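Long-range contacts in glyoxylate-induced Protein (Pseudomonas aeruginosa, PDB 1SQ4), which is of unknown function but, as a double beta-barrel cupin, may have ureidoglycine aminohydrolase activity: residues 101-106 and 126-131; 110-115 and 156-161; 174-179 and 196-201; 201-206 and 249-254. All coordinates share one frame; numbering follows the deposited sequence.

Interaction 1: residues 101-106 and 126-131; sequences LSLTLQ and YKVRNT
L103 and L105 lie across from V128 and Y126 where two antiparallel strands, 101-105 and 126-129, run side by side in the N-terminal cupin beta-barrel. The pair illustrates how a barrel wall sorts its residues: these four, all buried, turn to one face, where L103, L105 and Y126 meet strand 116-120, whereas S102, T104, K127 and R129 turn to the more exposed side. In L103, CG stands anti to the backbone N (chi1 171°), and chi2 places CD1 toward the partner strand. L103 CD1 lies 3.5 Å from Y126 CD2, obliquely to the ring, and also touches V128 CG1. L105 uses the same branch, its CD1 meeting Y126 CB. In Y126, CG sits between the backbone N and the carbonyl carbon (chi1 76°). The phenol leads away from strand 101-105, and the side chain packs on P84, I120 and W140. L101 CD1 reaches over to V128 CB at 4.2 Å.

Two pairs carry the backbone bonds. S102 N donates to R129 O and R129 N returns to S102 O, while T104 N meets K127 O at 2.9 Å in a nearly straight bond (172°) and K127 N gives T104 O a longer, bent one. On the outer side, R129 carries its guanidinium away from strand 101-105, to a salt bridge with D50 and a bond to N78 O. K127 is extended beyond CG and leaves T104 behind, touching it only near the root, where K127 CG lies 3.8 Å from T104 CB.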
loop_
_atom_site.group_PDB
_atom_site.type_symbol
_atom_site.label_atom_id
_atom_site.label_comp_id
_atom_site.label_asym_id
_atom_site.label_seq_id
_atom_site.Cartn_x
_atom_site.Cartn_y
_atom_site.Cartn_z
ATOM N N LEU A 101 -21.238 11.064 -42.018
ATOM C CA LEU A 101 -19.947 10.992 -42.679
ATOM C C LEU A 101 -20.135 10.410 -44.066
ATOM O O LEU A 101 -20.992 9.555 -44.287
ATOM C CB LEU A 101 -18.982 10.114 -41.869
ATOM C CG LEU A 101 -17.494 10.059 -42.249
ATOM C CD1 LEU A 101 -16.910 11.455 -42.222
ATOM C CD2 LEU A 101 -16.738 9.172 -41.271
ATOM N N SER A 102 -19.335 10.896 -45.005
ATOM C CA SER A 102 -19.389 10.421 -46.379
ATOM C C SER A 102 -18.103 9.649 -46.644
ATOM O O SER A 102 -17.017 10.228 -46.666
ATOM C CB SER A 102 -19.506 11.609 -47.333
ATOM O OG SER A 102 -19.587 11.195 -48.680
ATOM N N LEU A 103 -18.234 8.338 -46.824
ATOM C CA LEU A 103 -17.085 7.466 -47.079
ATOM C C LEU A 103 -17.089 6.900 -48.489
ATOM O O LEU A 103 -18.088 6.352 -48.952
ATOM C CB LEU A 103 -17.069 6.290 -46.093
ATOM C CG LEU A 103 -16.049 5.172 -46.363
ATOM C CD1 LEU A 103 -14.656 5.710 -46.150
ATOM C CD2 LEU A 103 -16.299 3.991 -45.457
ATOM N N THR A 104 -15.960 7.030 -49.168
ATOM C CA THR A 104 -15.822 6.488 -50.507
ATOM C C THR A 104 -14.872 5.312 -50.328
ATOM O O THR A 104 -13.660 5.486 -50.180
ATOM C CB THR A 104 -15.231 7.528 -51.469
ATOM O OG1 THR A 104 -16.121 8.642 -51.559
ATOM C CG2 THR A 104 -15.043 6.940 -52.842
ATOM N N LEU A 105 -15.435 4.110 -50.310
ATOM C CA LEU A 105 -14.642 2.916 -50.110
ATOM C C LEU A 105 -14.835 1.935 -51.244
ATOM O O LEU A 105 -15.961 1.560 -51.569
ATOM C CB LEU A 105 -15.031 2.264 -48.784
ATOM C CG LEU A 105 -14.219 1.043 -48.359
ATOM C CD1 LEU A 105 -12.786 1.460 -48.166
ATOM C CD2 LEU A 105 -14.780 0.444 -47.076
ATOM N N GLN A 106 -13.727 1.517 -51.848
ATOM C CA GLN A 106 -13.789 0.564 -52.944
ATOM C C GLN A 106 -14.712 1.066 -54.040
ATOM O O GLN A 106 -15.651 0.375 -54.444
ATOM C CB GLN A 106 -14.302 -0.790 -52.436
ATOM C CG GLN A 106 -13.300 -1.919 -52.612
ATOM C CD GLN A 106 -12.033 -1.694 -51.793
ATOM O OE1 GLN A 106 -11.425 -0.617 -51.836
ATOM N NE2 GLN A 106 -11.621 -2.722 -51.056
ATOM N N TYR A 126 -9.534 4.745 -49.992
ATOM C CA TYR A 126 -10.795 5.292 -49.547
ATOM C C TYR A 126 -10.597 6.736 -49.180
ATOM O O TYR A 126 -9.479 7.243 -49.200
ATOM C CB TYR A 126 -11.296 4.539 -48.318
ATOM C CG TYR A 126 -10.593 4.878 -47.014
ATOM C CD1 TYR A 126 -9.363 4.303 -46.682
ATOM C CD2 TYR A 126 -11.193 5.729 -46.083
ATOM C CE1 TYR A 126 -8.751 4.555 -45.445
ATOM C CE2 TYR A 126 -10.592 5.991 -44.848
ATOM C CZ TYR A 126 -9.374 5.396 -44.537
ATOM O OH TYR A 126 -8.805 5.634 -43.306
ATOM N N LYS A 127 -11.688 7.405 -48.847
ATOM C CA LYS A 127 -11.582 8.783 -48.423
ATOM C C LYS A 127 -12.834 9.185 -47.691
ATOM O O LYS A 127 -13.888 8.604 -47.911
ATOM C CB LYS A 127 -11.268 9.698 -49.609
ATOM C CG LYS A 127 -12.051 9.449 -50.875
ATOM C CD LYS A 127 -11.399 10.187 -52.022
ATOM C CE LYS A 127 -12.199 10.031 -53.291
ATOM N NZ LYS A 127 -11.659 10.888 -54.392
ATOM N N VAL A 128 -12.697 10.146 -46.782
ATOM C CA VAL A 128 -13.820 10.597 -45.968
ATOM C C VAL A 128 -14.079 12.086 -46.086
ATOM O O VAL A 128 -13.155 12.896 -46.144
ATOM C CB VAL A 128 -13.596 10.271 -44.457
ATOM C CG1 VAL A 128 -13.399 8.790 -44.264
ATOM C CG2 VAL A 128 -12.398 11.020 -43.934
ATOM N N ARG A 129 -15.343 12.462 -46.099
ATOM C CA ARG A 129 -15.646 13.866 -46.219
ATOM C C ARG A 129 -16.943 14.176 -45.487
ATOM O O ARG A 129 -17.833 13.322 -45.384
ATOM C CB ARG A 129 -15.734 14.232 -47.710
ATOM C CG ARG A 129 -16.005 15.696 -48.011
ATOM C CD ARG A 129 -14.879 16.602 -47.544
ATOM N NE ARG A 129 -13.621 16.349 -48.244
ATOM C CZ ARG A 129 -12.471 16.937 -47.933
ATOM N NH1 ARG A 129 -11.373 16.651 -48.615
ATOM N NH2 ARG A 129 -12.412 17.804 -46.932
ATOM N N ASN A 130 -17.030 15.389 -44.948
ATOM C CA ASN A 130 -18.231 15.822 -44.245
ATOM C C ASN A 130 -18.969 16.773 -45.186
ATOM O O ASN A 130 -18.645 17.971 -45.254
ATOM C CB ASN A 130 -17.872 16.550 -42.944
ATOM C CG ASN A 130 -19.103 17.016 -42.182
ATOM O OD1 ASN A 130 -18.998 17.671 -41.139
ATOM N ND2 ASN A 130 -20.285 16.682 -42.708
ATOM N N THR A 131 -19.951 16.231 -45.914
ATOM C CA THR A 131 -20.728 17.016 -46.875
ATOM C C THR A 131 -21.913 17.741 -46.271
ATOM O O THR A 131 -22.667 18.363 -47.003
ATOM C CB THR A 131 -21.276 16.152 -48.045
ATOM O OG1 THR A 131 -22.164 15.154 -47.533
ATOM C CG2 THR A 131 -20.155 15.478 -48.806
#

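Interaction 2: residues 110-115 and 156-161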
loop_
_atom_site.group_PDB
_atom_site.type_symbol
_atom_site.label_atom_id
_atom_site.label_comp_id
_atom_site.label_asym_id
_atom_site.label_seq_id
_atom_site.Cartn_x
_atom_site.Cartn_y
_atom_site.Cartn_z
ATOM N N HIS A 110 -20.601 5.861 -49.528
ATOM C CA HIS A 110 -21.584 5.515 -48.507
ATOM C C HIS A 110 -21.936 6.699 -47.635
ATOM O O HIS A 110 -21.060 7.424 -47.176
ATOM C CB HIS A 110 -21.067 4.408 -47.593
ATOM C CG HIS A 110 -20.633 3.179 -48.316
ATOM N ND1 HIS A 110 -19.394 3.067 -48.908
ATOM C CD2 HIS A 110 -21.277 2.014 -48.563
ATOM C CE1 HIS A 110 -19.293 1.887 -49.487
ATOM N NE2 HIS A 110 -20.424 1.228 -49.294
ATOM N N ALA A 111 -23.225 6.887 -47.402
ATOM C CA ALA A 111 -23.678 7.965 -46.548
ATOM C C ALA A 111 -23.864 7.317 -45.186
ATOM O O ALA A 111 -24.862 6.630 -44.947
ATOM C CB ALA A 111 -24.993 8.529 -47.053
HETATM N N MSE A 112 -22.892 7.523 -44.303
HETATM C CA MSE A 112 -22.938 6.935 -42.969
HETATM C C MSE A 112 -23.628 7.824 -41.940
HETATM O O MSE A 112 -23.251 8.977 -41.750
HETATM C CB MSE A 112 -21.520 6.624 -42.484
HETATM C CG MSE A 112 -20.661 5.924 -43.504
HETATM SE SE MSE A 112 -19.124 5.046 -42.731
HETATM C CE MSE A 112 -17.880 6.508 -42.800
ATOM N N GLN A 113 -24.639 7.277 -41.277
ATOM C CA GLN A 113 -25.374 8.004 -40.249
ATOM C C GLN A 113 -24.857 7.529 -38.900
ATOM O O GLN A 113 -24.168 6.514 -38.818
ATOM C CB GLN A 113 -26.860 7.694 -40.351
ATOM C CG GLN A 113 -27.478 8.050 -41.689
ATOM C CD GLN A 113 -27.395 9.531 -41.970
ATOM O OE1 GLN A 113 -27.717 10.360 -41.101
ATOM N NE2 GLN A 113 -26.978 9.885 -43.187
ATOM N N PRO A 114 -25.168 8.258 -37.820
ATOM C CA PRO A 114 -24.668 7.783 -36.528
ATOM C C PRO A 114 -25.088 6.324 -36.366
ATOM O O PRO A 114 -26.250 5.968 -36.594
ATOM C CB PRO A 114 -25.346 8.721 -35.537
ATOM C CG PRO A 114 -25.385 10.009 -36.309
ATOM C CD PRO A 114 -25.875 9.540 -37.669
ATOM N N GLY A 115 -24.122 5.487 -36.002
ATOM C CA GLY A 115 -24.366 4.067 -35.851
ATOM C C GLY A 115 -23.678 3.344 -36.996
ATOM O O GLY A 115 -23.481 2.129 -36.957
ATOM N N ALA A 156 -13.962 -5.360 -47.587
ATOM C CA ALA A 156 -14.618 -4.229 -46.953
ATOM C C ALA A 156 -16.119 -4.414 -46.927
ATOM O O ALA A 156 -16.662 -5.317 -47.554
ATOM C CB ALA A 156 -14.289 -2.956 -47.693
ATOM N N PHE A 157 -16.783 -3.549 -46.177
ATOM C CA PHE A 157 -18.224 -3.575 -46.075
ATOM C C PHE A 157 -18.655 -2.437 -45.164
ATOM O O PHE A 157 -17.871 -1.953 -44.347
ATOM C CB PHE A 157 -18.698 -4.943 -45.567
ATOM C CG PHE A 157 -18.194 -5.306 -44.208
ATOM C CD1 PHE A 157 -18.835 -4.830 -43.076
ATOM C CD2 PHE A 157 -17.070 -6.111 -44.056
ATOM C CE1 PHE A 157 -18.377 -5.148 -41.813
ATOM C CE2 PHE A 157 -16.596 -6.440 -42.792
ATOM C CZ PHE A 157 -17.252 -5.952 -41.670
ATOM N N VAL A 158 -19.888 -1.985 -45.355
ATOM C CA VAL A 158 -20.459 -0.890 -44.581
ATOM C C VAL A 158 -21.858 -1.314 -44.145
ATOM O O VAL A 158 -22.554 -2.042 -44.864
ATOM C CB VAL A 158 -20.563 0.396 -45.427
ATOM C CG1 VAL A 158 -21.080 1.553 -44.579
ATOM C CG2 VAL A 158 -19.207 0.735 -46.021
ATOM N N THR A 159 -22.262 -0.852 -42.965
ATOM C CA THR A 159 -23.554 -1.201 -42.414
ATOM C C THR A 159 -23.789 -0.347 -41.172
ATOM O O THR A 159 -23.004 0.558 -40.891
ATOM C CB THR A 159 -23.584 -2.708 -42.051
ATOM O OG1 THR A 159 -24.865 -3.064 -41.515
ATOM C CG2 THR A 159 -22.493 -3.027 -41.039
ATOM N N ASN A 160 -24.869 -0.619 -40.444
ATOM C CA ASN A 160 -25.181 0.129 -39.232
ATOM C C ASN A 160 -25.561 -0.871 -38.134
ATOM O O ASN A 160 -26.360 -1.778 -38.352
ATOM C CB ASN A 160 -26.313 1.137 -39.507
ATOM C CG ASN A 160 -26.533 2.116 -38.353
ATOM O OD1 ASN A 160 -26.913 1.715 -37.253
ATOM N ND2 ASN A 160 -26.290 3.406 -38.604
ATOM N N GLU A 161 -24.970 -0.707 -36.960
ATOM C CA GLU A 161 -25.207 -1.615 -35.858
ATOM C C GLU A 161 -26.669 -1.730 -35.483
ATOM O O GLU A 161 -27.084 -2.755 -34.961
ATOM C CB GLU A 161 -24.369 -1.184 -34.649
ATOM C CG GLU A 161 -24.807 0.116 -33.993
ATOM C CD GLU A 161 -25.693 -0.123 -32.803
ATOM O OE1 GLU A 161 -26.064 0.860 -32.133
ATOM O OE2 GLU A 161 -26.020 -1.298 -32.525
HETATM O O HOH W 1 -25.283 4.662 -41.415
#
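N160 and E161 bond to the carbonyls of P114 and G115, a small case of a turn being fastened by a side-chain amide and a backbone N-H together. E161 N donates to G115 O at 3.2 Å. N160 ND2 donates to P114 O at 3.3 Å; the acceptor lies in the amide plane, but the donor stands well above the plane of the carbonyl. A water accepts from the same ND2 and also from Q113 N, at 2.7 Å, so the amide nitrogen is gripped twice, while N160 OD1 accepts from Q162 N. With CG of N160 anti to its backbone N (chi1 -170°), the amide group lies against G115, which has no side chain.

Farther along, the contact becomes apolar. V158 CG2 sits over the centre of the H110 imidazole, 3.4 Å from the ring centroid, in a CH-pi contact. The other methyl, CG1, faces the selenium of selenomethionine M112 more loosely.

E161 OE1 hydrogen-bonds Y6 OH, and OE2 forms a salt bridge to R259 on strand 258-265. Strand 157-160 flanks 116-120 at the margin of its sheet, and 109-112 flanks 101-105 at the margin of another; the contact thus joins two sheet edges of the N-terminal cupin barrel.

Interaction 3: residues 174-179 and 196-201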
loop_
_atom_site.group_PDB
_atom_site.type_symbol
_atom_site.label_atom_id
_atom_site.label_comp_id
_atom_site.label_asym_id
_atom_site.label_seq_id
_atom_site.Cartn_x
_atom_site.Cartn_y
_atom_site.Cartn_z
ATOM N N GLY A 174 -30.945 -13.413 -20.607
ATOM C CA GLY A 174 -30.891 -12.592 -21.807
ATOM C C GLY A 174 -30.691 -11.101 -21.568
ATOM O O GLY A 174 -31.099 -10.280 -22.394
ATOM N N ARG A 175 -30.064 -10.754 -20.444
ATOM C CA ARG A 175 -29.788 -9.361 -20.076
ATOM C C ARG A 175 -28.404 -8.928 -20.573
ATOM O O ARG A 175 -27.939 -7.832 -20.263
ATOM C CB ARG A 175 -29.819 -9.195 -18.550
ATOM C CG ARG A 175 -31.137 -8.741 -17.929
ATOM C CD ARG A 175 -32.295 -9.700 -18.193
ATOM N NE ARG A 175 -33.403 -9.462 -17.266
ATOM C CZ ARG A 175 -34.096 -8.328 -17.180
ATOM N NH1 ARG A 175 -33.812 -7.303 -17.977
ATOM N NH2 ARG A 175 -35.055 -8.211 -16.266
ATOM N N TRP A 176 -27.745 -9.790 -21.335
ATOM C CA TRP A 176 -26.414 -9.496 -21.834
ATOM C C TRP A 176 -26.304 -10.085 -23.234
ATOM O O TRP A 176 -26.645 -11.244 -23.455
ATOM C CB TRP A 176 -25.392 -10.113 -20.872
ATOM C CG TRP A 176 -23.968 -9.881 -21.213
ATOM C CD1 TRP A 176 -23.433 -8.762 -21.773
ATOM C CD2 TRP A 176 -22.879 -10.785 -21.003
ATOM N NE1 TRP A 176 -22.074 -8.912 -21.932
ATOM C CE2 TRP A 176 -21.709 -10.146 -21.467
ATOM C CE3 TRP A 176 -22.776 -12.074 -20.469
ATOM C CZ2 TRP A 176 -20.451 -10.752 -21.416
ATOM C CZ3 TRP A 176 -21.522 -12.678 -20.418
ATOM C CH2 TRP A 176 -20.380 -12.016 -20.890
ATOM N N SER A 177 -25.845 -9.280 -24.186
ATOM C CA SER A 177 -25.726 -9.726 -25.566
ATOM C C SER A 177 -24.561 -9.023 -26.234
ATOM O O SER A 177 -23.958 -8.132 -25.649
ATOM C CB SER A 177 -27.004 -9.394 -26.318
ATOM O OG SER A 177 -27.214 -7.991 -26.303
ATOM N N THR A 178 -24.269 -9.405 -27.472
ATOM C CA THR A 178 -23.163 -8.815 -28.206
ATOM C C THR A 178 -23.528 -8.647 -29.676
ATOM O O THR A 178 -24.133 -9.541 -30.277
ATOM C CB THR A 178 -21.914 -9.722 -28.135
ATOM O OG1 THR A 178 -21.569 -9.956 -26.768
ATOM C CG2 THR A 178 -20.742 -9.081 -28.848
ATOM N N THR A 179 -23.168 -7.510 -30.262
ATOM C CA THR A 179 -23.443 -7.301 -31.670
ATOM C C THR A 179 -22.125 -7.412 -32.419
ATOM O O THR A 179 -21.179 -6.686 -32.133
ATOM C CB THR A 179 -24.063 -5.929 -31.928
ATOM O OG1 THR A 179 -23.211 -5.179 -32.806
ATOM C CG2 THR A 179 -24.254 -5.183 -30.624
ATOM N N VAL A 196 -20.723 -4.473 -26.895
ATOM C CA VAL A 196 -21.276 -5.324 -25.856
ATOM C C VAL A 196 -22.489 -4.604 -25.264
ATOM O O VAL A 196 -22.396 -3.447 -24.873
ATOM C CB VAL A 196 -20.228 -5.584 -24.775
ATOM C CG1 VAL A 196 -20.759 -6.574 -23.753
ATOM C CG2 VAL A 196 -18.961 -6.094 -25.422
ATOM N N ASN A 197 -23.622 -5.296 -25.216
ATOM C CA ASN A 197 -24.851 -4.725 -24.694
ATOM C C ASN A 197 -25.298 -5.333 -23.371
ATOM O O ASN A 197 -25.467 -6.551 -23.260
ATOM C CB ASN A 197 -25.977 -4.913 -25.694
ATOM C CG ASN A 197 -25.541 -4.683 -27.103
ATOM O OD1 ASN A 197 -25.043 -3.613 -27.447
ATOM N ND2 ASN A 197 -25.719 -5.691 -27.937
ATOM N N PHE A 198 -25.505 -4.466 -22.383
ATOM C CA PHE A 198 -25.964 -4.874 -21.061
ATOM C C PHE A 198 -27.317 -4.237 -20.753
ATOM O O PHE A 198 -27.449 -3.009 -20.720
ATOM C CB PHE A 198 -24.983 -4.444 -19.968
ATOM C CG PHE A 198 -23.715 -5.242 -19.926
ATOM C CD1 PHE A 198 -22.606 -4.858 -20.674
ATOM C CD2 PHE A 198 -23.624 -6.374 -19.128
ATOM C CE1 PHE A 198 -21.417 -5.588 -20.619
ATOM C CE2 PHE A 198 -22.444 -7.114 -19.063
ATOM C CZ PHE A 198 -21.340 -6.719 -19.812
ATOM N N GLU A 199 -28.321 -5.077 -20.531
ATOM C CA GLU A 199 -29.654 -4.607 -20.186
ATOM C C GLU A 199 -29.596 -4.159 -18.732
ATOM O O GLU A 199 -28.748 -4.619 -17.972
ATOM C CB GLU A 199 -30.674 -5.734 -20.335
ATOM C CG GLU A 199 -31.074 -6.013 -21.762
ATOM C CD GLU A 199 -31.859 -4.863 -22.366
ATOM O OE1 GLU A 199 -32.965 -4.569 -21.859
ATOM O OE2 GLU A 199 -31.373 -4.249 -23.340
ATOM N N PRO A 200 -30.504 -3.262 -18.324
ATOM C CA PRO A 200 -30.539 -2.758 -16.947
ATOM C C PRO A 200 -30.830 -3.854 -15.933
ATOM O O PRO A 200 -31.106 -3.579 -14.766
ATOM C CB PRO A 200 -31.640 -1.703 -16.999
ATOM C CG PRO A 200 -32.566 -2.245 -18.034
ATOM C CD PRO A 200 -31.622 -2.713 -19.111
ATOM N N GLY A 201 -30.747 -5.099 -16.390
ATOM C CA GLY A 201 -31.021 -6.233 -15.531
ATOM C C GLY A 201 -30.220 -6.310 -14.246
ATOM O O GLY A 201 -30.133 -5.348 -13.478
#
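W176 and F198 stack across the antiparallel hairpin of strands 176-179 and 191-198, a clear instance of aromatic packing at a non-hydrogen-bonded pair. Their side chains run side by side, pointing the same way, and the five-membered ring of W176 lies offset over the phenyl of F198, centroids 4.1 Å apart and planes 16° from parallel. V196 approaches differently: its CG1 comes to the indole edge of W176 near NE1, in the ring plane, at 3.2 Å.

The reverse side of the strands is polar. N197 ND2 donates to S177 OG at 3.2 Å, with the hydroxyl oxygen in the amide plane, and the side chains of T179 and N197 cross at about a right angle, T179 CG2 against the amide. N197 OD1 accepts from R259, so both ends of the amide are engaged. Between these faces S177 N donates to N197 O and N197 N to S177 O, each at 2.9 Å, and E199 N continues the pairing to R175 O. Beyond the strand, one face of the R175 guanidinium lies against G201 CA, offset toward the rim.

T178 comes within about 4 Å of a bound thiocyanate, probably from the crystallisation liquor. In the wider sheet of the C-terminal cupin half, strand 176-179 is flanked by 167-168, and 191-198 continues to 258-265, where V196 and F198 bond through their backbones to Y260 and F258.

Interaction 4: residues 201-206 and 249-254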
loop_
_atom_site.group_PDB
_atom_site.type_symbol
_atom_site.label_atom_id
_atom_site.label_comp_id
_atom_site.label_asym_id
_atom_site.label_seq_id
_atom_site.Cartn_x
_atom_site.Cartn_y
_atom_site.Cartn_z
ATOM N N GLY A 201 -30.747 -5.099 -16.390
ATOM C CA GLY A 201 -31.021 -6.233 -15.531
ATOM C C GLY A 201 -30.220 -6.310 -14.246
ATOM O O GLY A 201 -30.133 -5.348 -13.478
ATOM N N GLY A 202 -29.628 -7.480 -14.023
ATOM C CA GLY A 202 -28.859 -7.702 -12.817
ATOM C C GLY A 202 -27.351 -7.703 -12.971
ATOM O O GLY A 202 -26.775 -6.947 -13.762
ATOM N N VAL A 203 -26.719 -8.576 -12.197
ATOM C CA VAL A 203 -25.275 -8.694 -12.180
ATOM C C VAL A 203 -24.720 -9.591 -13.276
ATOM O O VAL A 203 -25.434 -10.416 -13.853
ATOM C CB VAL A 203 -24.792 -9.253 -10.828
ATOM C CG1 VAL A 203 -23.329 -8.885 -10.600
ATOM C CG2 VAL A 203 -25.680 -8.729 -9.707
ATOM N N ILE A 204 -23.433 -9.407 -13.557
ATOM C CA ILE A 204 -22.724 -10.198 -14.545
ATOM C C ILE A 204 -21.358 -10.537 -13.973
ATOM O O ILE A 204 -20.376 -9.847 -14.227
ATOM C CB ILE A 204 -22.512 -9.444 -15.851
ATOM C CG1 ILE A 204 -23.851 -8.986 -16.419
ATOM C CG2 ILE A 204 -21.780 -10.334 -16.829
ATOM C CD1 ILE A 204 -24.399 -7.745 -15.734
ATOM N N PRO A 205 -21.286 -11.616 -13.187
ATOM C CA PRO A 205 -20.054 -12.081 -12.552
ATOM C C PRO A 205 -18.897 -12.345 -13.499
ATOM O O PRO A 205 -17.743 -12.225 -13.107
ATOM C CB PRO A 205 -20.508 -13.331 -11.809
ATOM C CG PRO A 205 -21.652 -13.814 -12.636
ATOM C CD PRO A 205 -22.390 -12.552 -12.918
ATOM N N PHE A 206 -19.193 -12.717 -14.736
ATOM C CA PHE A 206 -18.128 -12.963 -15.702
ATOM C C PHE A 206 -18.450 -12.236 -17.002
ATOM O O PHE A 206 -19.167 -12.757 -17.860
ATOM C CB PHE A 206 -17.955 -14.463 -15.960
ATOM C CG PHE A 206 -17.608 -15.257 -14.726
ATOM C CD1 PHE A 206 -18.603 -15.664 -13.838
ATOM C CD2 PHE A 206 -16.283 -15.595 -14.444
ATOM C CE1 PHE A 206 -18.283 -16.395 -12.688
ATOM C CE2 PHE A 206 -15.953 -16.324 -13.298
ATOM C CZ PHE A 206 -16.956 -16.724 -12.419
ATOM N N ALA A 249 -16.281 -7.961 -14.218
ATOM C CA ALA A 249 -17.632 -8.194 -13.718
ATOM C C ALA A 249 -18.392 -6.911 -13.944
ATOM O O ALA A 249 -17.839 -5.815 -13.831
ATOM C CB ALA A 249 -17.595 -8.520 -12.247
ATOM N N CYS A 250 -19.665 -7.037 -14.253
ATOM C CA CYS A 250 -20.434 -5.849 -14.512
ATOM C C CYS A 250 -21.689 -5.758 -13.674
ATOM O O CYS A 250 -22.305 -6.766 -13.353
ATOM C CB CYS A 250 -20.788 -5.778 -15.994
ATOM S SG CYS A 250 -21.671 -4.275 -16.406
ATOM N N TYR A 251 -22.064 -4.537 -13.324
ATOM C CA TYR A 251 -23.253 -4.321 -12.520
ATOM C C TYR A 251 -24.022 -3.176 -13.160
ATOM O O TYR A 251 -24.018 -2.062 -12.653
ATOM C CB TYR A 251 -22.855 -3.949 -11.088
ATOM C CG TYR A 251 -23.797 -4.442 -10.009
ATOM C CD1 TYR A 251 -23.544 -5.636 -9.319
ATOM C CD2 TYR A 251 -24.939 -3.716 -9.676
ATOM C CE1 TYR A 251 -24.412 -6.093 -8.316
ATOM C CE2 TYR A 251 -25.817 -4.156 -8.682
ATOM C CZ TYR A 251 -25.555 -5.344 -8.004
ATOM O OH TYR A 251 -26.457 -5.784 -7.045
ATOM N N SER A 252 -24.667 -3.445 -14.287
ATOM C CA SER A 252 -25.424 -2.412 -14.978
ATOM C C SER A 252 -26.810 -2.286 -14.372
ATOM O O SER A 252 -27.689 -3.122 -14.618
ATOM C CB SER A 252 -25.558 -2.751 -16.452
ATOM O OG SER A 252 -26.313 -3.932 -16.609
ATOM N N GLY A 253 -27.004 -1.234 -13.584
ATOM C CA GLY A 253 -28.291 -1.006 -12.955
ATOM C C GLY A 253 -28.998 0.232 -13.482
ATOM O O GLY A 253 -30.134 0.503 -13.093
ATOM N N GLY A 254 -28.334 0.974 -14.369
ATOM C CA GLY A 254 -28.919 2.184 -14.923
ATOM C C GLY A 254 -30.326 2.015 -15.465
ATOM O O GLY A 254 -30.733 0.896 -15.781
#
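I204 and C250 form the one firm backbone pair between 201-206 and 249-254, showing how a very short strand can still be tied into a barrel wall. Its two hydrogen bonds, I204 N to C250 O and C250 N to I204 O, are each 2.9 Å, the second straighter (162°) than the first (139°). A CA-H...O contact accompanies them, from A249 CA to I204 O at 3.2 Å.

Apolar packing divides between the two sides of the strands. On one, both methyls of V203 meet Y251 at neighbouring ring atoms: V203 CG1 approaches Y251 CD1 at 3.5 Å and CG2 approaches CE1, obliquely to the ring. On the other side, I204 CB and C250 CB touch at 4.1 Å. In I204, chi2 of 79° turns CD1 toward C250 O. These two residues are buried and share F198 as a neighbour.

Polar side-chain bonding leads outward. S252 OG bonds to E199 O, tying the stretch just after strand 248-251 to the loop that leads into 201-206. Contacts between subunits follow: G253 N bonds to Y251 OH of a second subunit, and F206 makes a cation-pi contact with R39 of a third.

Strand 203-204 is an outer strand, within this chain, of its sheet in the C-terminal cupin half, with 248-251 next to it and 222-227 beyond, where A249 bonds to R226.

How the interactions relate
Interactions 1 and 2 belong to the N-terminal cupin half, interactions 3 and 4 to the C-terminal one; the centres of 1 and 4 are about 38 Å apart. Within each half the contacts touch. Probable backbone bonds between L103 and H110 and between L101 and M112 connect 1 with 2, whose segments alternate along the chain, while 3 and 4 share G201. Interactions 1 and 3 are regular strand pairing, mainly aliphatic with one tyrosine in the first, an aromatic stack backed by an asparagine-serine bond in the other; interaction 2 relies on an amide and a water, and interaction 4 borders other subunits. All four are partly buried. R259 bonds to both E161 and N197, linking interactions 2 and 3.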